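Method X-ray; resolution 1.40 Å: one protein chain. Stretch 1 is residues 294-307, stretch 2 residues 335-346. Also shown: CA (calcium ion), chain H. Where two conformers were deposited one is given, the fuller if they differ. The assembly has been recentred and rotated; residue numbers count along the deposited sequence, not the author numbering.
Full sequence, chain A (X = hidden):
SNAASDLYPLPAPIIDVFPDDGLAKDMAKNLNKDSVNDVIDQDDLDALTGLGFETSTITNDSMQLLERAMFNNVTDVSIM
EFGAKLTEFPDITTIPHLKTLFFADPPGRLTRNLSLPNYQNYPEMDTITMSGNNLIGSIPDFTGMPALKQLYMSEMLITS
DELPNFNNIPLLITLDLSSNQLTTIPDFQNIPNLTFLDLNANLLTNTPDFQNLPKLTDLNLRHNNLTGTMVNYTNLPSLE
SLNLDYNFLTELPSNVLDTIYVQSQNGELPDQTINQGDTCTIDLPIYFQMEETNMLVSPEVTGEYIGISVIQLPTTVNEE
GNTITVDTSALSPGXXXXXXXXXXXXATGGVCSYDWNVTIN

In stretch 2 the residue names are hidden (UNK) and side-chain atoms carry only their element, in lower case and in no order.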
# COMPACT_ATOMS: atom_id res chain seq x y z
N ASN A 294 5.08 -13.71 -23.81
CA ASN A 294 5.30 -12.43 -24.50
C ASN A 294 5.41 -11.22 -23.59
O ASN A 294 4.98 -10.12 -23.95
CB ASN A 294 4.26 -12.25 -25.63
CG ASN A 294 4.37 -13.35 -26.65
OD1 ASN A 294 5.45 -13.59 -27.19
ND2 ASN A 294 3.29 -14.10 -26.83
N MSE A 295 6.04 -11.42 -22.44
CA MSE A 295 6.26 -10.36 -21.48
C MSE A 295 7.58 -9.64 -21.69
O MSE A 295 7.81 -8.61 -21.05
CB MSE A 295 6.23 -10.94 -20.06
CG MSE A 295 4.86 -11.52 -19.71
SE MSE A 295 4.82 -12.42 -17.94
CE MSE A 295 5.02 -10.86 -16.78
N LEU A 296 8.44 -10.13 -22.57
CA LEU A 296 9.74 -9.50 -22.73
C LEU A 296 9.70 -8.32 -23.67
O LEU A 296 9.03 -8.35 -24.70
CB LEU A 296 10.75 -10.51 -23.28
CG LEU A 296 10.99 -11.78 -22.45
CD1 LEU A 296 11.94 -12.72 -23.22
CD2 LEU A 296 11.50 -11.47 -21.05
N VAL A 297 10.46 -7.29 -23.31
CA VAL A 297 10.66 -6.10 -24.18
C VAL A 297 11.93 -6.16 -25.04
O VAL A 297 12.15 -5.33 -25.92
CB VAL A 297 10.64 -4.77 -23.36
CG1 VAL A 297 9.33 -4.58 -22.62
CG2 VAL A 297 11.84 -4.68 -22.41
N SER A 298 12.81 -7.12 -24.72
CA SER A 298 14.04 -7.35 -25.48
C SER A 298 14.37 -8.85 -25.35
O SER A 298 14.07 -9.44 -24.33
CB SER A 298 15.18 -6.51 -24.93
OG SER A 298 15.44 -6.82 -23.59
N PRO A 299 15.01 -9.45 -26.38
CA PRO A 299 15.19 -10.91 -26.37
C PRO A 299 16.49 -11.43 -25.76
O PRO A 299 16.55 -12.61 -25.42
CB PRO A 299 15.15 -11.26 -27.86
CG PRO A 299 15.73 -10.05 -28.53
CD PRO A 299 15.16 -8.89 -27.74
N GLU A 300 17.50 -10.60 -25.64
CA GLU A 300 18.82 -11.08 -25.25
C GLU A 300 18.89 -11.60 -23.82
O GLU A 300 18.26 -11.04 -22.92
CB GLU A 300 19.87 -9.98 -25.42
CG GLU A 300 20.12 -9.52 -26.85
CD GLU A 300 19.10 -8.55 -27.43
OE1 GLU A 300 18.25 -8.00 -26.69
OE2 GLU A 300 19.19 -8.33 -28.68
N VAL A 301 19.67 -12.66 -23.62
CA VAL A 301 19.96 -13.22 -22.32
C VAL A 301 21.49 -13.20 -22.19
O VAL A 301 22.19 -13.79 -23.01
CB VAL A 301 19.44 -14.66 -22.22
CG1 VAL A 301 19.82 -15.29 -20.88
CG2 VAL A 301 17.94 -14.70 -22.52
N THR A 302 21.99 -12.51 -21.15
CA THR A 302 23.43 -12.30 -20.96
C THR A 302 23.91 -12.93 -19.67
O THR A 302 23.15 -13.16 -18.76
CB THR A 302 23.74 -10.79 -20.93
OG1 THR A 302 23.14 -10.18 -19.77
CG2 THR A 302 23.27 -10.12 -22.20
N GLY A 303 25.20 -13.24 -19.64
CA GLY A 303 25.85 -13.83 -18.47
C GLY A 303 27.15 -13.13 -18.22
O GLY A 303 27.78 -12.64 -19.15
N GLU A 304 27.58 -13.11 -16.96
CA GLU A 304 28.82 -12.47 -16.60
C GLU A 304 29.30 -13.00 -15.27
O GLU A 304 28.54 -13.65 -14.55
CB GLU A 304 28.62 -10.96 -16.50
CG GLU A 304 27.68 -10.54 -15.39
CD GLU A 304 27.25 -9.09 -15.45
OE1 GLU A 304 27.25 -8.49 -16.53
OE2 GLU A 304 26.85 -8.55 -14.39
N TYR A 305 30.57 -12.76 -14.96
CA TYR A 305 31.08 -13.03 -13.61
C TYR A 305 31.69 -11.76 -13.07
O TYR A 305 32.21 -10.93 -13.81
CB TYR A 305 31.98 -14.25 -13.53
CG TYR A 305 33.36 -14.12 -14.10
CD1 TYR A 305 33.59 -14.21 -15.47
CD2 TYR A 305 34.47 -13.99 -13.26
CE1 TYR A 305 34.87 -14.15 -15.99
CE2 TYR A 305 35.75 -13.93 -13.77
CZ TYR A 305 35.94 -14.00 -15.13
OH TYR A 305 37.24 -13.94 -15.60
N ILE A 306 31.62 -11.63 -11.74
CA ILE A 306 31.87 -10.37 -11.04
C ILE A 306 33.02 -10.57 -10.12
O ILE A 306 32.90 -11.26 -9.12
CB ILE A 306 30.63 -9.93 -10.22
CG1 ILE A 306 29.36 -9.80 -11.10
CG2 ILE A 306 30.92 -8.66 -9.40
CD1 ILE A 306 28.45 -11.03 -11.10
N GLY A 307 34.16 -9.99 -10.48
CA GLY A 307 35.36 -10.02 -9.65
C GLY A 307 35.78 -8.58 -9.45
O GLY A 307 34.95 -7.73 -9.09
N UNK A 335 36.60 -19.27 -6.47
CA UNK A 335 35.21 -18.98 -6.12
C UNK A 335 34.75 -17.80 -6.96
O UNK A 335 35.42 -16.77 -7.00
c UNK A 335 35.11 -18.60 -4.64
c UNK A 335 34.96 -20.92 -3.55
o UNK A 335 33.77 -20.96 -3.92
c UNK A 335 35.70 -19.59 -3.65
o UNK A 335 35.60 -21.90 -3.05
N UNK A 336 33.58 -17.94 -7.57
CA UNK A 336 33.06 -16.94 -8.50
C UNK A 336 31.62 -16.55 -8.21
O UNK A 336 30.83 -17.37 -7.73
c UNK A 336 35.24 -16.82 -11.16
o UNK A 336 38.42 -18.47 -11.74
c UNK A 336 37.13 -18.26 -11.30
c UNK A 336 35.16 -18.98 -10.13
c UNK A 336 33.12 -17.49 -9.93
c UNK A 336 36.52 -17.06 -11.60
c UNK A 336 36.45 -19.23 -10.56
c UNK A 336 34.53 -17.77 -10.40
N UNK A 337 31.29 -15.29 -8.50
CA UNK A 337 29.92 -14.76 -8.43
C UNK A 337 29.44 -14.61 -9.87
O UNK A 337 30.01 -13.83 -10.64
c UNK A 337 30.33 -13.40 -6.32
c UNK A 337 30.77 -10.91 -6.13
c UNK A 337 29.90 -13.40 -7.77
n UNK A 337 32.23 -11.09 -6.12
c UNK A 337 29.96 -12.10 -5.61
N UNK A 338 28.43 -15.39 -10.24
CA UNK A 338 27.84 -15.38 -11.59
C UNK A 338 26.51 -14.65 -11.60
O UNK A 338 25.81 -14.59 -10.59
c UNK A 338 28.49 -18.83 -13.42
c UNK A 338 27.63 -16.81 -12.13
c UNK A 338 28.81 -17.44 -12.88
c UNK A 338 30.09 -17.47 -12.06
N UNK A 339 26.18 -14.08 -12.76
CA UNK A 339 24.91 -13.36 -12.98
C UNK A 339 24.40 -13.68 -14.36
O UNK A 339 25.18 -13.68 -15.32
c UNK A 339 25.12 -11.86 -12.86
c UNK A 339 23.96 -11.05 -13.41
o UNK A 339 23.65 -11.09 -14.62
o UNK A 339 23.42 -10.30 -12.65
N UNK A 340 23.11 -14.02 -14.46
CA UNK A 340 22.41 -14.09 -15.74
C UNK A 340 21.31 -13.03 -15.69
O UNK A 340 20.54 -12.96 -14.72
c UNK A 340 20.75 -15.46 -17.11
c UNK A 340 21.82 -15.48 -16.01
c UNK A 340 22.91 -16.42 -16.46
N UNK A 341 21.27 -12.23 -16.74
CA UNK A 341 20.30 -11.14 -16.84
C UNK A 341 19.55 -11.21 -18.16
O UNK A 341 20.11 -11.62 -19.18
o UNK A 341 21.44 -9.60 -15.32
c UNK A 341 21.00 -9.80 -16.68
N UNK A 342 18.29 -10.79 -18.14
CA UNK A 342 17.48 -10.74 -19.34
C UNK A 342 16.45 -9.62 -19.18
O UNK A 342 16.34 -8.97 -18.12
c UNK A 342 13.48 -12.50 -17.93
o UNK A 342 12.85 -13.51 -15.86
c UNK A 342 16.84 -12.11 -19.61
c UNK A 342 14.45 -12.14 -18.83
c UNK A 342 16.11 -13.21 -17.44
c UNK A 342 15.13 -13.55 -16.55
c UNK A 342 15.79 -12.51 -18.63
c UNK A 342 13.82 -13.17 -16.77
N UNK A 343 15.68 -9.40 -20.25
CA UNK A 343 14.68 -8.31 -20.27
C UNK A 343 15.32 -6.97 -19.97
O UNK A 343 14.75 -6.10 -19.33
n UNK A 343 11.39 -7.34 -18.95
c UNK A 343 12.22 -7.88 -19.84
o UNK A 343 12.04 -7.82 -21.04
c UNK A 343 13.46 -8.57 -19.35
N UNK A 344 16.54 -6.78 -20.46
CA UNK A 344 17.20 -5.50 -20.29
C UNK A 344 16.39 -4.40 -20.99
O UNK A 344 16.03 -4.53 -22.17
c UNK A 344 19.56 -6.44 -20.36
n UNK A 344 20.93 -8.08 -19.87
c UNK A 344 18.57 -5.50 -20.96
c UNK A 344 21.19 -7.09 -19.03
n UNK A 344 20.37 -6.09 -19.30
c UNK A 344 19.93 -7.69 -20.72
N UNK A 345 16.11 -3.34 -20.25
CA UNK A 345 15.41 -2.18 -20.79
C UNK A 345 16.24 -0.97 -20.44
O UNK A 345 16.14 -0.40 -19.35
o UNK A 345 13.70 -0.09 -21.53
n UNK A 345 11.87 -1.25 -21.02
c UNK A 345 14.00 -2.07 -20.23
c UNK A 345 13.16 -1.05 -20.98
N UNK A 346 17.16 -0.67 -21.35
CA UNK A 346 18.11 0.40 -21.12
C UNK A 346 17.43 1.74 -21.01
O UNK A 346 17.84 2.58 -20.21
c UNK A 346 21.28 -3.42 -22.39
c UNK A 346 19.21 0.38 -22.19
c UNK A 346 20.48 -3.01 -23.45
c UNK A 346 19.94 -0.95 -22.26
c UNK A 346 19.82 -1.79 -23.39
o UNK A 346 21.94 -4.63 -22.46
c UNK A 346 21.42 -2.61 -21.27
c UNK A 346 20.76 -1.39 -21.21
CA CA H . 22.65 -9.39 -10.43
O HOH W 1 15.40 -11.06 -22.57
O HOH W 2 17.55 -8.36 -22.82
O HOH W 3 24.52 -10.70 -17.23
O HOH W 4 33.63 -13.72 -9.20
O HOH W 5 20.45 -9.57 -9.29
O HOH W 6 22.57 -7.20 -11.13
O HOH W 7 25.04 -8.97 -10.27
O HOH W 8 23.03 -8.37 -8.28

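Position 335 has three side-chain carbons, the third carrying two oxygens, and touches nothing on stretch 1. It is Glu 335, a carboxylate suited to an exposed site. Position 336 has one carbon and then a six-carbon ring bearing an oxygen; the ring's edge points at the face of the Tyr 305 ring, planes at 72°. Tyr 336 suits an aromatic pair, its CD2 3.6 Å from Tyr 305 CD2.

Position 337 carries four carbons in a row ending in nitrogen, which lies 3.1 Å from Ile 306 O. Lys 337 is long enough for NZ to donate a hydrogen bond there; its backbone O accepts from Ile 306 N at 2.9 Å. Position 338 has four carbons, forked at the second, packed against Tyr 305. Leu 338, whose CD1 is 4.0 Å from Tyr 305 CB, suits a buried apolar setting.

Position 339 has two carbons, the second with two oxygens, beside Glu 304. Asp 339 OD2 binds calcium at 2.5 Å, a natural role for a carboxylate; Glu 304 OE2, of like charge, lies 4.1 Å from Asp 339 OD1. At 340, one carbon carries two more, against Val 301. Val 340 is buried, compact and branched, its CG1 3.9 Å from Val 301 CG1.

Position 341 has one carbon and one oxygen, near Thr 302. Ser 341 is small, and its OG donates to Asp 339 OD1 at 2.8 Å. Position 342 has one carbon, then a six-carbon ring bearing one oxygen, its edge at Leu 296. Tyr 342 offers apolar ring carbon, CD2 3.8 Å from Leu 296 CD2.

At 343, two carbons lead to one oxygen and one nitrogen, an amide near Val 297. Asn 343 OD1 accepts from Val 297 N at 2.8 Å; phi is positive, which asparagine tolerates well. Position 344 has one carbon and a five-membered ring of three carbons and two nitrogens, reaching Thr 302. His 344 suits this, NE2 hydrogen-bonding Thr 302 OG1 at 3.1 Å.

Position 345 matches 343 in composition and lies by Val 297. Asn 345 is polar, as suits a partly exposed site. Position 346, one carbon then a six-carbon ring bearing one oxygen, makes no contact: Tyr 346, whose hydroxyl suits an exposed site.

The contact is an antiparallel strand pairing. Reciprocal hydrogen bonds join Thr 302 to Ser 341 and Glu 304 to Asp 339, with Val 301, Tyr 305, Leu 338 and Val 340 side chains on one face and polar groups on the other. At the corner and just beyond it, side chains and two bridging waters continue the grip.

Stretch 2, residues 335-346: EYKLDVSYNHNY
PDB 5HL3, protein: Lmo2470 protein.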